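Local coordinates for protein DNA alpha-glucosyltransferase (PDB 1YA6) that belongs to the GT-B clan as a phage T4 DNA alpha-glucosyltransferase and holds uridine-5'-diphosphate between two parallel-sheet domains, at residues I63-Y68 with Q92-N97; P179-V184 with L308-L313; V233-E238 with D276-S281. All blocks are in the same frame, centred on the assembly; numbering follows the deposited sequence.

Overall arrangement
Interactions 2 and 3 work on one ligand, whereas interaction 1 lies apart from it. Residues 308-313 bind the alpha-phosphate of uridine-5'-diphosphate and residues 276-281 bind its uracil and ribose, and the two contacts have centres about 17 Å apart. They meet where Thr-311 CG2 lies 4.1 Å from Tyr-278 OH. In sequence, both segments of interaction 3 fall between 179-184 and 308-313, so the polypeptide completes interaction 3 before returning to interaction 2. Interaction 1 belongs to the first parallel-sheet domain; its centre is about 33 Å from that of interaction 2 and about 32 Å from that of interaction 3. It touches a cobalt hexammine(III) of its own.

Interaction 1 of 3, residues I63-Y68 with Q92-N97; sequences ILAKEY and QEATIN. With NCO (cobalt hexammine(III)), chain H.
Ala-65 fits against the start of helix 93-103 through its single methyl group, which reaches two residues at once. Its CB lies 3.5 Å from Ala-94 CB and 3.4 Å from Thr-95 OG1. Small side chains permit this closeness, and the backbones follow: Ala-65 CA and Thr-95 CA are 4.2 Å apart. Thr-95 divides its two branches between neighbouring residues. With chi1 at -57°, OG1 stands beside its own backbone N and faces Ala-65, while CG2, opposite that N, reaches Leu-64 CB at 4.0 Å. The side chains of Leu-64 and Thr-95 cross at about a right angle.

Across the two segments the contacts are van der Waals, and the polar link runs through Asp-44. Its carboxylate is hydrogen-bonded to Thr-95 OG1 and to the backbone N of both Leu-64 and Ala-65, tying loop and helix together. Glu-93 starts away from the loop at its CB, and its OE2 accepts from N1 of cobalt hexammine(III) at 2.6 Å and from N6 at 2.8 Å. In the fold, this packing joins the turn between strand 59-62, an outermost strand of the first parallel sheet, and helix 68-75 to the first turn of helix 93-103.

Interaction 2 of 3, residues P179-V184 with L308-L313; sequences PPMDIV and LEYTHL. With UDP (uridine-5'-diphosphate), chain I; NCO (cobalt hexammine(III)), chain F.
Tyr-310 and Met-181 reach across to the opposite segment by different torsional routes. A chi1 of -79° sets the Tyr-310 ring beside its own backbone N and directs the hydroxyl to the two prolines; Met-181 runs extended as far as SD, then bends at chi3 (92°) and carries its methyl to helix 310-318. In this GT-B fold of two parallel-sheet domains, 179-184 follows strand 174-176, the last of the first sheet, and 308-313 enters a helix of the second domain, so the contact lies at the passage between the domains.

Tyr-310 OH donates to Pro-180 O over 2.6 Å. That oxygen lies at the edge of the ring, as does Met-181 CB, which is 3.9 Å from Tyr-310 CE2. Pro-179 adds its CB, 3.7 Å from Tyr-310 CZ. Further along, Met-181 CE comes to 3.3 Å from Leu-313 O, and Ile-183 CD1 touches Leu-313 CB more loosely. Helix 18-32 packs on the Tyr-310 ring, and helix 390-402 on Pro-180.

The same turn binds ligands. Tyr-310 N donates to O1A of uridine-5'-diphosphate (3.1 Å) and Thr-311 N to O2A (3.0 Å), so backbone N-H groups at the helix N-terminus receive the alpha-phosphate, whose charge the helix end probably helps to offset. Glu-309 OE2 accepts from N3 of cobalt hexammine(III) at 2.7 Å and forms a salt bridge with Lys-212. Glu-309 N meets His-312 ND1 in the plane of the imidazole, 3.1 Å away, in an almost straight bond of 170°.

Interaction 3 of 3, residues V233-E238 with D276-S281; sequences VMEGLE and DCYINS. With UDP (uridine-5'-diphosphate), chain I; nucleotides of chain A.
Glu-235, the last residue of strand 231-235, rests its CB 3.5 Å from Tyr-278 CD2. Its side chain crosses that of Tyr-278 at about a right angle, with carboxylate and ring planes 74° apart, and a salt bridge from OE1 to Arg-286 holds the acid end. At Gly-236 phi is 103°, where a side chain would run into the preceding carbonyl O; having none, glycine lets the chain turn here beside Tyr-278. Its N lies near the plane of the Tyr-278 ring, at the edge, 3.4 Å from CD2, and makes a weak hydrogen bond to Asp-276 O. Leu-237 contributes its backbone, its O lying 3.8 Å from Asp-276 CA. At Glu-238 the CB meets Cys-277 SG at 3.6 Å, and both residues touch N6 of DA6 of chain A, while OE2 forms a salt bridge with Arg-49.

The loop paired with this segment carries the uracil site. Tyr-278 N donates to O4 of uridine-5'-diphosphate at 2.9 Å, and Tyr-278 O accepts from its N3 at 2.8 Å. A chi1 of 67° places the Tyr-278 ring between its own backbone N and carbonyl carbon; one face then lies against the base, with N3 over it toward the rim, and OH reaches O2' of the ribose at 3.1 Å. A backbone donor facing O4 and a backbone acceptor facing N3-H match the hydrogen-bonding pattern of uracil, consistent with recognition of that base by the main chain of one residue.

Interaction 1 of 3, residues I63-Y68 with Q92-N97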
# COMPACT_ATOMS: atom_id res chain seq x y z
N ILE C 63 21.25 -4.21 13.39
CA ILE C 63 20.86 -5.45 14.05
C ILE C 63 20.69 -5.13 15.52
O ILE C 63 21.67 -5.01 16.27
CB ILE C 63 21.93 -6.52 13.89
CG1 ILE C 63 22.10 -6.83 12.40
CG2 ILE C 63 21.54 -7.75 14.68
CD1 ILE C 63 23.39 -7.54 12.07
N LEU C 64 19.44 -5.00 15.93
CA LEU C 64 19.11 -4.67 17.30
C LEU C 64 19.69 -5.61 18.34
O LEU C 64 20.14 -5.17 19.39
CB LEU C 64 17.59 -4.60 17.45
CG LEU C 64 16.90 -3.48 16.66
CD1 LEU C 64 15.40 -3.59 16.86
CD2 LEU C 64 17.43 -2.13 17.13
N ALA C 65 19.68 -6.90 18.05
CA ALA C 65 20.21 -7.87 19.01
C ALA C 65 21.72 -7.80 19.19
O ALA C 65 22.25 -8.40 20.12
CB ALA C 65 19.80 -9.28 18.59
N LYS C 66 22.42 -7.09 18.32
CA LYS C 66 23.87 -7.05 18.43
C LYS C 66 24.51 -5.68 18.30
O LYS C 66 25.69 -5.53 18.63
CB LYS C 66 24.49 -7.98 17.38
CG LYS C 66 24.22 -9.48 17.58
CD LYS C 66 25.12 -10.08 18.66
CE LYS C 66 24.99 -11.61 18.74
NZ LYS C 66 23.60 -12.02 19.11
N GLU C 67 23.77 -4.70 17.81
CA GLU C 67 24.32 -3.35 17.65
C GLU C 67 23.54 -2.27 18.38
O GLU C 67 23.38 -1.16 17.87
CB GLU C 67 24.39 -2.98 16.17
CG GLU C 67 24.77 -4.09 15.24
CD GLU C 67 24.97 -3.59 13.83
OE1 GLU C 67 26.02 -2.95 13.58
OE2 GLU C 67 24.08 -3.82 12.98
N TYR C 68 23.07 -2.59 19.58
CA TYR C 68 22.29 -1.65 20.39
C TYR C 68 22.83 -0.23 20.39
O TYR C 68 22.07 0.72 20.19
CB TYR C 68 22.20 -2.16 21.83
CG TYR C 68 21.56 -1.18 22.80
CD1 TYR C 68 22.30 -0.13 23.35
CD2 TYR C 68 20.22 -1.31 23.16
CE1 TYR C 68 21.72 0.77 24.24
CE2 TYR C 68 19.63 -0.41 24.05
CZ TYR C 68 20.39 0.62 24.59
OH TYR C 68 19.80 1.50 25.46
N GLN C 92 14.15 -12.88 18.30
CA GLN C 92 14.81 -13.35 19.51
C GLN C 92 14.64 -12.37 20.66
O GLN C 92 14.35 -11.19 20.45
CB GLN C 92 16.30 -13.53 19.26
CG GLN C 92 16.68 -14.73 18.43
CD GLN C 92 18.19 -14.83 18.25
OE1 GLN C 92 18.72 -15.91 17.93
NE2 GLN C 92 18.89 -13.71 18.44
N GLU C 93 14.84 -12.86 21.88
CA GLU C 93 14.73 -12.04 23.08
C GLU C 93 15.59 -10.79 22.96
O GLU C 93 15.14 -9.69 23.25
CB GLU C 93 15.16 -12.84 24.31
CG GLU C 93 14.32 -14.06 24.59
CD GLU C 93 12.85 -13.71 24.82
OE1 GLU C 93 12.58 -12.87 25.70
OE2 GLU C 93 11.98 -14.28 24.12
N ALA C 94 16.84 -10.99 22.55
CA ALA C 94 17.80 -9.89 22.42
C ALA C 94 17.30 -8.74 21.55
O ALA C 94 17.58 -7.57 21.83
CB ALA C 94 19.11 -10.42 21.88
N THR C 95 16.57 -9.07 20.49
CA THR C 95 16.03 -8.06 19.59
C THR C 95 14.88 -7.27 20.24
O THR C 95 14.94 -6.05 20.32
CB THR C 95 15.49 -8.71 18.31
OG1 THR C 95 16.53 -9.46 17.68
CG2 THR C 95 14.98 -7.64 17.35
N ILE C 96 13.84 -7.96 20.70
CA ILE C 96 12.74 -7.26 21.32
C ILE C 96 13.21 -6.56 22.59
O ILE C 96 12.87 -5.41 22.84
CB ILE C 96 11.55 -8.21 21.64
CG1 ILE C 96 10.48 -7.46 22.43
CG2 ILE C 96 12.04 -9.44 22.37
CD1 ILE C 96 9.89 -6.27 21.69
N ASN C 97 14.02 -7.26 23.38
CA ASN C 97 14.55 -6.69 24.61
C ASN C 97 15.38 -5.44 24.33
O ASN C 97 15.16 -4.41 24.96
CB ASN C 97 15.39 -7.74 25.35
CG ASN C 97 14.54 -8.80 26.05
OD1 ASN C 97 15.07 -9.78 26.60
ND2 ASN C 97 13.21 -8.62 26.03
CO NCO H . 10.25 -15.67 21.33
N1 NCO H . 11.25 -13.94 21.60
N2 NCO H . 8.62 -14.64 20.79
N3 NCO H . 10.87 -15.72 19.42
N4 NCO H . 9.26 -17.39 21.06
N5 NCO H . 11.89 -16.70 21.88
N6 NCO H . 9.64 -15.61 23.25

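Interaction 2 of 3, residues P179-V184 with L308-L313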
# COMPACT_ATOMS: atom_id res chain seq x y z
N PRO C 179 -2.32 7.00 4.82
CA PRO C 179 -0.97 6.76 4.28
C PRO C 179 -0.90 7.42 2.91
O PRO C 179 -1.27 6.84 1.89
CB PRO C 179 -0.90 5.23 4.22
CG PRO C 179 -2.32 4.86 3.92
CD PRO C 179 -3.14 5.78 4.80
N PRO C 180 -0.39 8.67 2.87
CA PRO C 180 -0.28 9.43 1.62
C PRO C 180 0.73 8.93 0.61
O PRO C 180 1.55 8.06 0.88
CB PRO C 180 0.07 10.86 2.10
CG PRO C 180 0.14 10.75 3.66
CD PRO C 180 0.41 9.30 3.93
N MET C 181 0.65 9.53 -0.58
CA MET C 181 1.54 9.25 -1.69
C MET C 181 1.55 10.48 -2.60
O MET C 181 0.55 11.21 -2.68
CB MET C 181 1.07 8.03 -2.50
CG MET C 181 1.97 7.75 -3.68
SD MET C 181 1.52 6.30 -4.65
CE MET C 181 0.45 7.01 -5.91
N ASP C 182 2.67 10.72 -3.26
CA ASP C 182 2.79 11.84 -4.19
C ASP C 182 2.23 11.38 -5.53
O ASP C 182 2.97 10.96 -6.43
CB ASP C 182 4.26 12.24 -4.35
CG ASP C 182 4.44 13.51 -5.18
OD1 ASP C 182 3.46 13.96 -5.83
OD2 ASP C 182 5.56 14.07 -5.18
N ILE C 183 0.90 11.44 -5.65
CA ILE C 183 0.20 11.04 -6.86
C ILE C 183 0.61 11.88 -8.07
O ILE C 183 0.61 11.39 -9.20
CB ILE C 183 -1.31 11.14 -6.67
CG1 ILE C 183 -1.73 10.24 -5.50
CG2 ILE C 183 -2.02 10.76 -7.96
CD1 ILE C 183 -3.21 10.32 -5.10
N VAL C 184 0.93 13.15 -7.82
CA VAL C 184 1.37 14.07 -8.87
C VAL C 184 2.63 13.53 -9.55
O VAL C 184 2.71 13.47 -10.77
CB VAL C 184 1.74 15.45 -8.30
CG1 VAL C 184 2.25 16.33 -9.41
CG2 VAL C 184 0.54 16.08 -7.61
N LEU C 308 -7.14 4.67 2.21
CA LEU C 308 -7.16 3.76 1.08
C LEU C 308 -5.76 3.15 1.17
O LEU C 308 -4.94 3.58 2.00
CB LEU C 308 -7.32 4.50 -0.25
CG LEU C 308 -8.74 4.78 -0.74
CD1 LEU C 308 -8.65 5.41 -2.14
CD2 LEU C 308 -9.56 3.49 -0.77
N GLU C 309 -5.48 2.16 0.33
CA GLU C 309 -4.19 1.48 0.32
C GLU C 309 -3.30 1.93 -0.84
O GLU C 309 -3.80 2.32 -1.89
CB GLU C 309 -4.40 -0.02 0.25
CG GLU C 309 -5.23 -0.54 1.39
CD GLU C 309 -5.35 -2.05 1.36
OE1 GLU C 309 -6.14 -2.56 0.54
OE2 GLU C 309 -4.63 -2.72 2.13
N TYR C 310 -1.99 1.87 -0.65
CA TYR C 310 -1.09 2.28 -1.71
C TYR C 310 -1.46 1.79 -3.10
O TYR C 310 -1.45 2.58 -4.05
CB TYR C 310 0.36 1.91 -1.36
CG TYR C 310 0.89 2.93 -0.39
CD1 TYR C 310 1.22 2.58 0.92
CD2 TYR C 310 0.91 4.27 -0.74
CE1 TYR C 310 1.53 3.57 1.86
CE2 TYR C 310 1.22 5.25 0.18
CZ TYR C 310 1.52 4.91 1.47
OH TYR C 310 1.73 5.94 2.37
N THR C 311 -1.81 0.51 -3.24
CA THR C 311 -2.18 -0.03 -4.55
C THR C 311 -3.44 0.62 -5.08
O THR C 311 -3.71 0.57 -6.28
CB THR C 311 -2.40 -1.55 -4.52
OG1 THR C 311 -3.30 -1.88 -3.46
CG2 THR C 311 -1.07 -2.27 -4.34
N HIS C 312 -4.21 1.22 -4.20
CA HIS C 312 -5.42 1.93 -4.59
C HIS C 312 -5.01 3.23 -5.31
O HIS C 312 -5.50 3.53 -6.40
CB HIS C 312 -6.26 2.29 -3.36
CG HIS C 312 -7.28 1.26 -2.99
ND1 HIS C 312 -7.52 0.90 -1.68
CD2 HIS C 312 -8.16 0.57 -3.74
CE1 HIS C 312 -8.50 0.02 -1.65
NE2 HIS C 312 -8.91 -0.20 -2.89
N LEU C 313 -4.10 3.97 -4.68
CA LEU C 313 -3.63 5.24 -5.21
C LEU C 313 -2.68 5.10 -6.38
O LEU C 313 -2.49 6.05 -7.14
CB LEU C 313 -2.94 6.03 -4.10
CG LEU C 313 -3.68 6.22 -2.77
CD1 LEU C 313 -2.89 7.20 -1.93
CD2 LEU C 313 -5.08 6.72 -2.99
N1 UDP I . 4.11 -3.79 -3.80
C2 UDP I . 5.26 -4.00 -4.51
N3 UDP I . 5.52 -5.32 -4.82
C4 UDP I . 4.74 -6.41 -4.51
C5 UDP I . 3.54 -6.09 -3.79
C6 UDP I . 3.27 -4.82 -3.47
O2 UDP I . 6.00 -3.09 -4.86
O4 UDP I . 5.11 -7.54 -4.84
C1' UDP I . 3.83 -2.41 -3.38
C2' UDP I . 2.46 -1.90 -3.79
O2' UDP I . 2.53 -1.32 -5.08
C3' UDP I . 2.16 -0.89 -2.69
C4' UDP I . 2.82 -1.52 -1.46
O4' UDP I . 3.87 -2.38 -1.97
O3' UDP I . 2.78 0.34 -2.99
C5' UDP I . 1.90 -2.34 -0.58
O5' UDP I . 1.08 -1.48 0.20
PA UDP I . -0.52 -1.60 0.16
O1A UDP I . -1.05 -0.57 1.09
O2A UDP I . -0.95 -1.60 -1.26
O3A UDP I . -0.87 -3.09 0.76
PB UDP I . -0.12 -4.01 1.89
O1B UDP I . -1.20 -4.61 2.72
O2B UDP I . 0.85 -4.89 1.20
O3B UDP I . 0.68 -2.97 2.79
CO NCO F . -2.13 -1.89 5.26
N1 NCO F . -1.67 -1.88 3.31
N2 NCO F . -2.50 0.08 5.16
N3 NCO F . -4.00 -2.29 4.75
N4 NCO F . -2.61 -1.88 7.20
N5 NCO F . -1.73 -3.86 5.37
N6 NCO F . -0.20 -1.50 5.72

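Interaction 3 of 3, residues V233-E238 with D276-S281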
# COMPACT_ATOMS: atom_id res chain seq x y z
N VAL C 233 -4.03 -10.35 -15.76
CA VAL C 233 -2.74 -10.50 -15.12
C VAL C 233 -2.97 -10.16 -13.66
O VAL C 233 -3.78 -9.28 -13.31
CB VAL C 233 -1.66 -9.56 -15.72
CG1 VAL C 233 -0.35 -9.75 -14.98
CG2 VAL C 233 -1.47 -9.87 -17.19
N MET C 234 -2.26 -10.90 -12.80
CA MET C 234 -2.32 -10.73 -11.36
C MET C 234 -0.89 -10.70 -10.85
O MET C 234 -0.17 -11.71 -10.87
CB MET C 234 -3.12 -11.87 -10.75
CG MET C 234 -4.60 -11.71 -11.01
SD MET C 234 -5.58 -13.15 -10.52
CE MET C 234 -5.54 -13.01 -8.69
N GLU C 235 -0.47 -9.52 -10.41
CA GLU C 235 0.88 -9.32 -9.92
C GLU C 235 0.97 -9.30 -8.40
O GLU C 235 0.10 -8.74 -7.71
CB GLU C 235 1.44 -7.99 -10.46
CG GLU C 235 1.56 -7.91 -11.98
CD GLU C 235 2.36 -6.70 -12.45
OE1 GLU C 235 3.47 -6.48 -11.90
OE2 GLU C 235 1.90 -5.99 -13.37
N GLY C 236 2.01 -9.93 -7.88
CA GLY C 236 2.22 -9.93 -6.45
C GLY C 236 1.87 -11.16 -5.65
O GLY C 236 2.20 -11.22 -4.47
N LEU C 237 1.20 -12.14 -6.26
CA LEU C 237 0.83 -13.35 -5.53
C LEU C 237 2.02 -14.22 -5.19
O LEU C 237 2.41 -15.08 -5.98
CB LEU C 237 -0.17 -14.18 -6.33
CG LEU C 237 -1.58 -13.64 -6.58
CD1 LEU C 237 -2.31 -14.64 -7.44
CD2 LEU C 237 -2.33 -13.43 -5.29
N GLU C 238 2.61 -13.99 -4.02
CA GLU C 238 3.75 -14.78 -3.58
C GLU C 238 3.22 -16.17 -3.25
O GLU C 238 2.08 -16.32 -2.81
CB GLU C 238 4.42 -14.17 -2.34
CG GLU C 238 3.65 -14.33 -1.02
CD GLU C 238 2.39 -13.46 -0.94
OE1 GLU C 238 1.54 -13.72 -0.05
OE2 GLU C 238 2.24 -12.53 -1.75
N ASP C 276 4.79 -13.09 -9.44
CA ASP C 276 4.95 -13.03 -7.99
C ASP C 276 5.46 -11.66 -7.54
O ASP C 276 5.30 -10.67 -8.25
CB ASP C 276 5.87 -14.14 -7.47
CG ASP C 276 7.31 -13.95 -7.87
OD1 ASP C 276 8.16 -14.75 -7.40
OD2 ASP C 276 7.60 -13.00 -8.64
N CYS C 277 6.03 -11.60 -6.34
CA CYS C 277 6.53 -10.34 -5.82
C CYS C 277 7.20 -9.56 -6.94
O CYS C 277 8.18 -10.00 -7.53
CB CYS C 277 7.50 -10.59 -4.69
SG CYS C 277 6.68 -11.55 -3.44
N TYR C 278 6.64 -8.39 -7.20
CA TYR C 278 7.09 -7.52 -8.28
C TYR C 278 7.76 -6.22 -7.82
O TYR C 278 7.58 -5.78 -6.68
CB TYR C 278 5.88 -7.20 -9.14
CG TYR C 278 4.86 -6.36 -8.40
CD1 TYR C 278 5.09 -5.01 -8.17
CD2 TYR C 278 3.66 -6.91 -7.96
CE1 TYR C 278 4.15 -4.23 -7.53
CE2 TYR C 278 2.72 -6.13 -7.31
CZ TYR C 278 2.96 -4.80 -7.10
OH TYR C 278 2.01 -4.02 -6.50
N ILE C 279 8.51 -5.61 -8.74
CA ILE C 279 9.20 -4.35 -8.49
C ILE C 279 8.15 -3.24 -8.65
O ILE C 279 7.45 -3.20 -9.66
CB ILE C 279 10.30 -4.13 -9.53
CG1 ILE C 279 11.20 -5.36 -9.58
CG2 ILE C 279 11.07 -2.86 -9.22
CD1 ILE C 279 12.07 -5.53 -8.38
N ASN C 280 8.04 -2.34 -7.69
CA ASN C 280 7.03 -1.29 -7.78
C ASN C 280 7.11 -0.41 -9.01
O ASN C 280 6.09 -0.12 -9.63
CB ASN C 280 7.04 -0.40 -6.53
CG ASN C 280 5.90 0.61 -6.53
OD1 ASN C 280 6.11 1.81 -6.73
ND2 ASN C 280 4.67 0.13 -6.32
N SER C 281 8.32 0.02 -9.36
CA SER C 281 8.50 0.89 -10.53
C SER C 281 8.05 0.17 -11.80
O SER C 281 7.22 0.68 -12.55
CB SER C 281 9.97 1.32 -10.64
OG SER C 281 10.84 0.25 -10.30
N1 UDP I . 4.11 -3.79 -3.80
C2 UDP I . 5.26 -4.00 -4.51
N3 UDP I . 5.52 -5.32 -4.82
C4 UDP I . 4.74 -6.41 -4.51
C5 UDP I . 3.54 -6.09 -3.79
C6 UDP I . 3.27 -4.82 -3.47
O2 UDP I . 6.00 -3.09 -4.86
O4 UDP I . 5.11 -7.54 -4.84
C1' UDP I . 3.83 -2.41 -3.38
C2' UDP I . 2.46 -1.90 -3.79
O2' UDP I . 2.53 -1.32 -5.08
C3' UDP I . 2.16 -0.89 -2.69
C4' UDP I . 2.82 -1.52 -1.46
O4' UDP I . 3.87 -2.38 -1.97
O3' UDP I . 2.78 0.34 -2.99
C5' UDP I . 1.90 -2.34 -0.58
O5' UDP I . 1.08 -1.48 0.20
PA UDP I . -0.52 -1.60 0.16
O1A UDP I . -1.05 -0.57 1.09
O2A UDP I . -0.95 -1.60 -1.26
O3A UDP I . -0.87 -3.09 0.76
PB UDP I . -0.12 -4.01 1.89
O1B UDP I . -1.20 -4.61 2.72
O2B UDP I . 0.85 -4.89 1.20
O3B UDP I . 0.68 -2.97 2.79
P DA A 6 1.73 -13.06 6.85
OP1 DA A 6 2.30 -11.94 7.64
OP2 DA A 6 1.10 -12.79 5.52
O5' DA A 6 2.87 -14.16 6.64
C5' DA A 6 3.25 -14.59 5.34
C4' DA A 6 3.81 -15.99 5.39
O4' DA A 6 4.27 -16.34 4.07
C3' DA A 6 5.01 -16.17 6.31
O3' DA A 6 5.03 -17.50 6.84
C2' DA A 6 6.20 -15.95 5.39
C1' DA A 6 5.69 -16.47 4.05
N9 DA A 6 6.17 -15.72 2.89
C8 DA A 6 6.36 -14.37 2.78
N7 DA A 6 6.75 -13.98 1.59
C5 DA A 6 6.84 -15.17 0.87
C6 DA A 6 7.20 -15.44 -0.46
N6 DA A 6 7.52 -14.49 -1.36
N1 DA A 6 7.20 -16.73 -0.86
C2 DA A 6 6.86 -17.68 0.03
N3 DA A 6 6.50 -17.54 1.31
C4 DA A 6 6.51 -16.25 1.67